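PDB 3GDW: sigma-54 interaction domain protein from Enterococcus faecalis, which probably belongs to a modular ATP- and DNA-binding transcription regulator, of which this piece is the domain resembling the mannose/fructose-type PTS IIA component. Local coordinates for residues G6-H12 / I66-M72; M20-A24 / T96-L102; N63-L67 / G87-K91. All coordinates share one frame. Residues are numbered along the deposited sequence.

Interaction 1 of 3, residues G6-H12 / I66-M72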
# COMPACT_ATOMS: atom_id res chain seq x y z
N GLY B 6 -16.72 -11.25 0.97
CA GLY B 6 -16.57 -10.12 1.88
C GLY B 6 -15.12 -9.65 1.96
O GLY B 6 -14.21 -10.43 2.30
N VAL B 7 -14.90 -8.38 1.64
CA VAL B 7 -13.54 -7.80 1.64
C VAL B 7 -13.34 -6.94 2.88
O VAL B 7 -14.14 -6.03 3.14
CB VAL B 7 -13.28 -6.97 0.38
CG1 VAL B 7 -11.81 -6.47 0.34
CG2 VAL B 7 -13.56 -7.79 -0.85
N PHE B 8 -12.29 -7.25 3.64
CA PHE B 8 -11.95 -6.46 4.82
C PHE B 8 -10.53 -5.93 4.65
O PHE B 8 -9.61 -6.71 4.32
CB PHE B 8 -12.05 -7.30 6.10
CG PHE B 8 -13.48 -7.65 6.47
CD1 PHE B 8 -14.15 -6.94 7.45
CD2 PHE B 8 -14.14 -8.69 5.81
CE1 PHE B 8 -15.49 -7.27 7.80
CE2 PHE B 8 -15.46 -9.03 6.12
CZ PHE B 8 -16.14 -8.32 7.13
N VAL B 9 -10.36 -4.63 4.86
CA VAL B 9 -9.03 -4.02 4.70
C VAL B 9 -8.53 -3.62 6.09
O VAL B 9 -9.13 -2.76 6.74
CB VAL B 9 -9.07 -2.75 3.75
CG1 VAL B 9 -7.67 -2.24 3.52
CG2 VAL B 9 -9.76 -3.04 2.40
N LEU B 10 -7.42 -4.23 6.54
CA LEU B 10 -6.88 -3.96 7.88
C LEU B 10 -5.44 -3.52 7.78
O LEU B 10 -4.60 -4.24 7.23
CB LEU B 10 -6.95 -5.22 8.76
CG LEU B 10 -8.25 -5.36 9.58
CD1 LEU B 10 -9.41 -5.67 8.68
CD2 LEU B 10 -8.11 -6.44 10.67
N MSE B 11 -5.14 -2.32 8.30
CA MSE B 11 -3.78 -1.75 8.18
C MSE B 11 -3.33 -0.96 9.40
O MSE B 11 -4.15 -0.45 10.17
CB MSE B 11 -3.65 -0.86 6.91
CG MSE B 11 -3.82 -1.65 5.63
SE MSE B 11 -3.84 -0.57 4.06
CE MSE B 11 -4.10 -2.02 2.79
N HIS B 12 -2.02 -0.86 9.58
CA HIS B 12 -1.46 -0.07 10.66
C HIS B 12 -1.65 1.42 10.37
O HIS B 12 -1.51 1.84 9.22
CB HIS B 12 0.04 -0.35 10.76
CG HIS B 12 0.37 -1.75 11.18
ND1 HIS B 12 0.04 -2.85 10.41
CD2 HIS B 12 1.03 -2.22 12.26
CE1 HIS B 12 0.47 -3.94 11.02
NE2 HIS B 12 1.07 -3.59 12.15
N ILE B 66 -14.27 -14.89 2.80
CA ILE B 66 -13.79 -13.57 3.23
C ILE B 66 -12.40 -13.36 2.65
O ILE B 66 -11.58 -14.28 2.67
CB ILE B 66 -13.67 -13.53 4.79
CG1 ILE B 66 -15.06 -13.60 5.45
CG2 ILE B 66 -12.84 -12.31 5.25
CD1 ILE B 66 -15.01 -13.86 6.98
N LEU B 67 -12.13 -12.16 2.14
CA LEU B 67 -10.78 -11.79 1.78
C LEU B 67 -10.26 -10.67 2.72
O LEU B 67 -10.82 -9.58 2.73
CB LEU B 67 -10.75 -11.33 0.32
CG LEU B 67 -9.42 -10.83 -0.23
CD1 LEU B 67 -8.42 -12.01 -0.34
CD2 LEU B 67 -9.65 -10.14 -1.57
N LEU B 68 -9.21 -10.98 3.48
CA LEU B 68 -8.51 -9.99 4.32
C LEU B 68 -7.34 -9.42 3.55
O LEU B 68 -6.46 -10.18 3.11
CB LEU B 68 -7.95 -10.63 5.60
CG LEU B 68 -8.95 -11.31 6.54
CD1 LEU B 68 -8.26 -11.65 7.87
CD2 LEU B 68 -10.21 -10.45 6.81
N LEU B 69 -7.34 -8.11 3.39
CA LEU B 69 -6.25 -7.39 2.76
C LEU B 69 -5.54 -6.61 3.86
O LEU B 69 -6.13 -5.73 4.49
CB LEU B 69 -6.85 -6.42 1.72
CG LEU B 69 -7.60 -7.08 0.55
CD1 LEU B 69 -8.12 -6.00 -0.39
CD2 LEU B 69 -6.68 -8.09 -0.21
N THR B 70 -4.27 -6.93 4.11
CA THR B 70 -3.51 -6.28 5.16
C THR B 70 -2.22 -5.64 4.61
O THR B 70 -1.88 -5.79 3.44
CB THR B 70 -3.12 -7.31 6.29
OG1 THR B 70 -2.15 -8.26 5.77
CG2 THR B 70 -4.37 -8.05 6.81
N ASP B 71 -1.51 -4.92 5.48
CA ASP B 71 -0.24 -4.34 5.09
C ASP B 71 0.96 -5.20 5.54
O ASP B 71 1.75 -5.64 4.70
CB ASP B 71 -0.12 -2.86 5.51
CG ASP B 71 -0.45 -2.60 7.00
OD1 ASP B 71 -0.77 -3.56 7.78
OD2 ASP B 71 -0.37 -1.42 7.40
N MSE B 72 1.12 -5.41 6.85
CA MSE B 72 2.33 -6.04 7.38
C MSE B 72 2.07 -6.59 8.79
O MSE B 72 0.94 -6.55 9.28
CB MSE B 72 3.46 -5.01 7.41
CG MSE B 72 3.08 -3.77 8.21
SE MSE B 72 4.45 -2.49 8.39
CE MSE B 72 5.84 -3.64 9.16

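Interaction 2 of 3, residues M20-A24 / T96-L102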
# COMPACT_ATOMS: atom_id res chain seq x y z
N MSE B 20 -7.66 4.21 1.55
CA MSE B 20 -7.53 3.36 0.37
C MSE B 20 -8.87 2.79 -0.07
O MSE B 20 -9.14 2.76 -1.28
CB MSE B 20 -6.60 2.17 0.59
CG MSE B 20 -5.19 2.43 0.41
SE MSE B 20 -4.24 0.73 0.59
CE MSE B 20 -2.49 1.56 0.62
N LEU B 21 -9.68 2.34 0.90
CA LEU B 21 -11.02 1.80 0.58
C LEU B 21 -11.94 2.88 -0.00
O LEU B 21 -12.68 2.61 -0.97
CB LEU B 21 -11.69 1.12 1.79
CG LEU B 21 -13.07 0.47 1.57
CD1 LEU B 21 -12.99 -0.62 0.51
CD2 LEU B 21 -13.66 -0.09 2.88
N LYS B 22 -11.91 4.07 0.58
CA LYS B 22 -12.73 5.17 0.09
C LYS B 22 -12.38 5.45 -1.38
O LYS B 22 -13.26 5.55 -2.22
CB LYS B 22 -12.54 6.41 0.95
CG LYS B 22 -13.32 7.64 0.47
CD LYS B 22 -13.29 8.70 1.57
CE LYS B 22 -14.01 10.00 1.21
NZ LYS B 22 -13.81 11.07 2.25
N THR B 23 -11.08 5.51 -1.68
CA THR B 23 -10.62 5.66 -3.07
C THR B 23 -11.20 4.61 -4.03
O THR B 23 -11.76 4.96 -5.09
CB THR B 23 -9.07 5.61 -3.11
OG1 THR B 23 -8.57 6.80 -2.50
CG2 THR B 23 -8.55 5.54 -4.57
N ALA B 24 -11.09 3.33 -3.67
CA ALA B 24 -11.67 2.27 -4.51
C ALA B 24 -13.17 2.45 -4.65
O ALA B 24 -13.72 2.32 -5.75
CB ALA B 24 -11.34 0.86 -3.95
N THR B 96 -0.78 -5.02 0.81
CA THR B 96 -1.89 -4.49 0.02
C THR B 96 -1.66 -3.01 -0.29
O THR B 96 -1.22 -2.26 0.56
CB THR B 96 -3.22 -4.66 0.75
OG1 THR B 96 -3.45 -6.05 1.03
CG2 THR B 96 -4.36 -4.17 -0.12
N SER B 97 -1.91 -2.62 -1.54
CA SER B 97 -1.83 -1.23 -1.96
C SER B 97 -3.19 -0.85 -2.59
O SER B 97 -4.06 -1.68 -2.73
CB SER B 97 -0.69 -1.05 -2.97
OG SER B 97 -0.41 0.33 -3.16
N THR B 98 -3.36 0.42 -2.96
CA THR B 98 -4.64 0.95 -3.49
C THR B 98 -5.20 0.09 -4.62
O THR B 98 -6.38 -0.23 -4.63
CB THR B 98 -4.43 2.40 -3.99
OG1 THR B 98 -3.64 3.11 -3.03
CG2 THR B 98 -5.77 3.13 -4.13
N MSE B 99 -4.34 -0.29 -5.57
CA MSE B 99 -4.75 -1.06 -6.75
C MSE B 99 -5.33 -2.39 -6.40
O MSE B 99 -6.28 -2.84 -7.04
CB MSE B 99 -3.59 -1.29 -7.69
CG MSE B 99 -3.19 -0.02 -8.39
SE MSE B 99 -4.73 0.68 -9.41
CE MSE B 99 -5.63 -1.00 -10.03
N ILE B 100 -4.74 -3.01 -5.38
CA ILE B 100 -5.17 -4.32 -4.88
C ILE B 100 -6.54 -4.19 -4.21
O ILE B 100 -7.41 -5.01 -4.48
CB ILE B 100 -4.15 -4.93 -3.88
CG1 ILE B 100 -2.78 -5.12 -4.53
CG2 ILE B 100 -4.64 -6.27 -3.39
CD1 ILE B 100 -2.86 -5.83 -5.88
N VAL B 101 -6.74 -3.17 -3.37
CA VAL B 101 -8.09 -2.91 -2.81
C VAL B 101 -9.09 -2.71 -3.98
O VAL B 101 -10.17 -3.32 -4.02
CB VAL B 101 -8.13 -1.69 -1.85
CG1 VAL B 101 -9.53 -1.48 -1.28
CG2 VAL B 101 -7.09 -1.83 -0.72
N LEU B 102 -8.71 -1.86 -4.93
CA LEU B 102 -9.57 -1.59 -6.08
C LEU B 102 -9.96 -2.86 -6.81
O LEU B 102 -11.14 -3.09 -7.07
CB LEU B 102 -8.90 -0.61 -7.03
CG LEU B 102 -9.64 -0.18 -8.30
CD1 LEU B 102 -10.98 0.39 -7.93
CD2 LEU B 102 -8.84 0.87 -9.01

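Interaction 3 of 3, residues N63-L67 / G87-K91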
# COMPACT_ATOMS: atom_id res chain seq x y z
N ASN B 63 -21.32 -16.19 3.04
CA ASN B 63 -21.38 -17.58 2.58
C ASN B 63 -20.33 -17.97 1.55
O ASN B 63 -20.07 -19.16 1.37
CB ASN B 63 -22.74 -17.92 1.95
CG ASN B 63 -23.89 -17.22 2.62
OD1 ASN B 63 -24.10 -16.02 2.43
ND2 ASN B 63 -24.66 -17.96 3.39
N ASN B 64 -19.77 -16.99 0.86
CA ASN B 64 -18.78 -17.29 -0.18
C ASN B 64 -17.36 -16.88 0.19
O ASN B 64 -16.48 -16.76 -0.67
CB ASN B 64 -19.22 -16.71 -1.52
CG ASN B 64 -20.46 -17.37 -2.02
OD1 ASN B 64 -20.52 -18.60 -2.11
ND2 ASN B 64 -21.48 -16.58 -2.30
N GLY B 65 -17.15 -16.70 1.48
CA GLY B 65 -15.82 -16.53 2.01
C GLY B 65 -15.45 -15.07 2.24
O GLY B 65 -16.21 -14.15 1.92
N ILE B 66 -14.27 -14.89 2.80
CA ILE B 66 -13.79 -13.57 3.23
C ILE B 66 -12.40 -13.36 2.65
O ILE B 66 -11.58 -14.28 2.67
CB ILE B 66 -13.67 -13.53 4.79
CG1 ILE B 66 -15.06 -13.60 5.45
CG2 ILE B 66 -12.84 -12.31 5.25
CD1 ILE B 66 -15.01 -13.86 6.98
N LEU B 67 -12.13 -12.16 2.14
CA LEU B 67 -10.78 -11.79 1.78
C LEU B 67 -10.26 -10.67 2.72
O LEU B 67 -10.82 -9.58 2.73
CB LEU B 67 -10.75 -11.33 0.32
CG LEU B 67 -9.42 -10.83 -0.23
CD1 LEU B 67 -8.42 -12.01 -0.34
CD2 LEU B 67 -9.65 -10.14 -1.57
N GLY B 87 -15.19 -20.88 10.88
CA GLY B 87 -15.37 -21.85 9.80
C GLY B 87 -15.68 -21.22 8.44
O GLY B 87 -15.94 -21.94 7.47
N ILE B 88 -15.65 -19.89 8.37
CA ILE B 88 -15.83 -19.18 7.10
C ILE B 88 -14.50 -19.21 6.35
O ILE B 88 -13.46 -18.86 6.91
CB ILE B 88 -16.28 -17.71 7.32
CG1 ILE B 88 -17.64 -17.65 8.03
CG2 ILE B 88 -16.30 -16.94 6.00
CD1 ILE B 88 -18.82 -18.09 7.16
N ARG B 89 -14.54 -19.65 5.09
CA ARG B 89 -13.34 -19.68 4.23
C ARG B 89 -12.76 -18.28 4.11
O ARG B 89 -13.47 -17.33 3.78
CB ARG B 89 -13.67 -20.22 2.84
CG ARG B 89 -14.40 -21.55 2.83
CD ARG B 89 -14.60 -22.10 1.40
NE ARG B 89 -15.12 -21.10 0.46
CZ ARG B 89 -14.45 -20.65 -0.61
NH1 ARG B 89 -15.01 -19.74 -1.41
NH2 ARG B 89 -13.24 -21.10 -0.88
N THR B 90 -11.47 -18.15 4.40
CA THR B 90 -10.78 -16.85 4.39
C THR B 90 -9.46 -16.99 3.63
O THR B 90 -8.79 -18.03 3.73
CB THR B 90 -10.57 -16.35 5.84
OG1 THR B 90 -11.81 -16.42 6.54
CG2 THR B 90 -10.07 -14.91 5.89
N LYS B 91 -9.13 -16.01 2.79
CA LYS B 91 -7.79 -15.87 2.22
C LYS B 91 -7.31 -14.52 2.75
O LYS B 91 -8.11 -13.61 2.89
CB LYS B 91 -7.81 -15.88 0.67
CG LYS B 91 -8.17 -17.26 0.02
CD LYS B 91 -6.94 -17.99 -0.45
CE LYS B 91 -7.22 -19.46 -0.77
NZ LYS B 91 -5.95 -20.10 -1.22
O HOH W 1 -17.79 -20.55 1.07

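Interaction 1 of 3, residues G6-H12 / I66-M72
Gly6 opens the ladder: its O accepts a hydrogen bond from Leu67 N at 2.7 Å. Val7 pairs in register with Leu67 and packs CG1 on Leu69 CD1 at 3.8 Å, on the face that helix 98-109 covers. Phe8 takes two bonds, its N to Leu67 O at 2.9 Å and its O from Leu69 N at 2.8 Å, while its side chain, on the other face with Ile66 and Leu68, meets Leu68 CD2 through CB at 3.7 Å beneath helix 44-57. This alternation marks parallel neighbours at the centre of a four-stranded sheet of order 2-1-3-4, sandwiched between helices as in mannose-type IIA domains. After Val9, Leu10 N closes the regular ladder on Leu69 O at 2.8 Å. Met11, a selenomethionine, rests CB 3.4 Å from Asp71 OD2. At the strand end His12 grips Asp71 twice, N to OD2 and ND1 to OD1, both 2.8 Å, a His-carboxylate pair; selenomethionine Met72 lays CG over the imidazole face in a CH-pi contact, and Thr98 of the second subunit bonds Asp71 OD2.

Interaction 2 of 3, residues M20-A24 / T96-L102
Apolar packing carries this contact between helices 16-28 and 98-109, whose short segments approach to 8.7 Å and cross at -53°. Val101 points toward helix 16-28 and is met by three residues: selenomethionine Met20 SE lies 4.0 Å from Val101 CG2, while Leu21 CD1 and Ala24 CB each lie 4.0 Å from Val101 CG1. The small Ala24 lets the backbones close in, with its CB 3.7 Å from Leu102 CA and the two CA atoms 4.7 Å apart. Thr23 CG2 meets Thr98 CG2 at 3.7 Å. Van der Waals contact with backbone comes from Met20, whose extended chain sets SE 3.7 Å from Thr98 N. The polar ends turn to other partners: Thr96 OG1 to Thr70 O, and, across the dimer interface, Thr23 OG1 to His12 O, Ser97 OG to Thr96 O and Thr98 OG1 to Asp71 OD2, all three acceptors on the second subunit. Two neighbouring helices pack on one face of a parallel sheet, as expected of a mannose-type IIA fold, here forming part of the dimer interface.

Interaction 3 of 3, residues N63-L67 / G87-K91
Ile66 lays its side chain against Ile88, CD1 to CG2 at 3.5 Å, and against Thr90, CG2 to CG2 at 3.9 Å. Ile66 and Thr90 begin the two parallel strands of a beta-alpha-beta unit, strand 66-70, helix 78-86 and strand 90-93, the last an edge strand within this chain; Ile88 lies in the loop before it. Ile66 straddles the join: its N donates to Arg89 O at 2.7 Å and its O accepts from Lys91 N at 3.0 Å, putting Ile66 level with Thr90 and Leu67 level with Lys91. Just before the strand, Gly65 CA sits 3.0 Å from Arg89 O; its positive phi favours glycine, and a CB would be pushed against that oxygen. On the other face Leu67 CD1 reaches Lys91 CB at 4.0 Å beside helix 114-135, where Lys91 makes a cation-pi contact with Tyr118. Thr90 OG1 bonds back to Ile88 O at 3.0 Å. Arg89 salt-bridges Glu115 through NH2, while a water accepts from Arg89 NE at 2.8 Å and donates to Asn63 O at 2.7 Å.

How the interactions relate
From the N terminus, strand 6-12 leads into helix 16-28, so the first partners of interactions 1 and 2 follow one another. Interaction 1 closes first, when the chain returns as strand 66-70; interaction 3 begins on that stretch, sharing Ile66 and Leu67, and closes through helix 78-86 at strand 90-93. Interaction 2 closes last, at helix 98-109: its loop crosses that of interaction 1 and encloses interaction 3. Interactions 1 and 3 thus join three strands that lie side by side in one sheet, 6-12, 66-70 and 90-93, while interaction 2 binds helices on one face, meeting interaction 1 where Met11 CE lies 3.5 Å from Met20 SE. Interactions 1 and 2 touch the second subunit; interaction 3 does not.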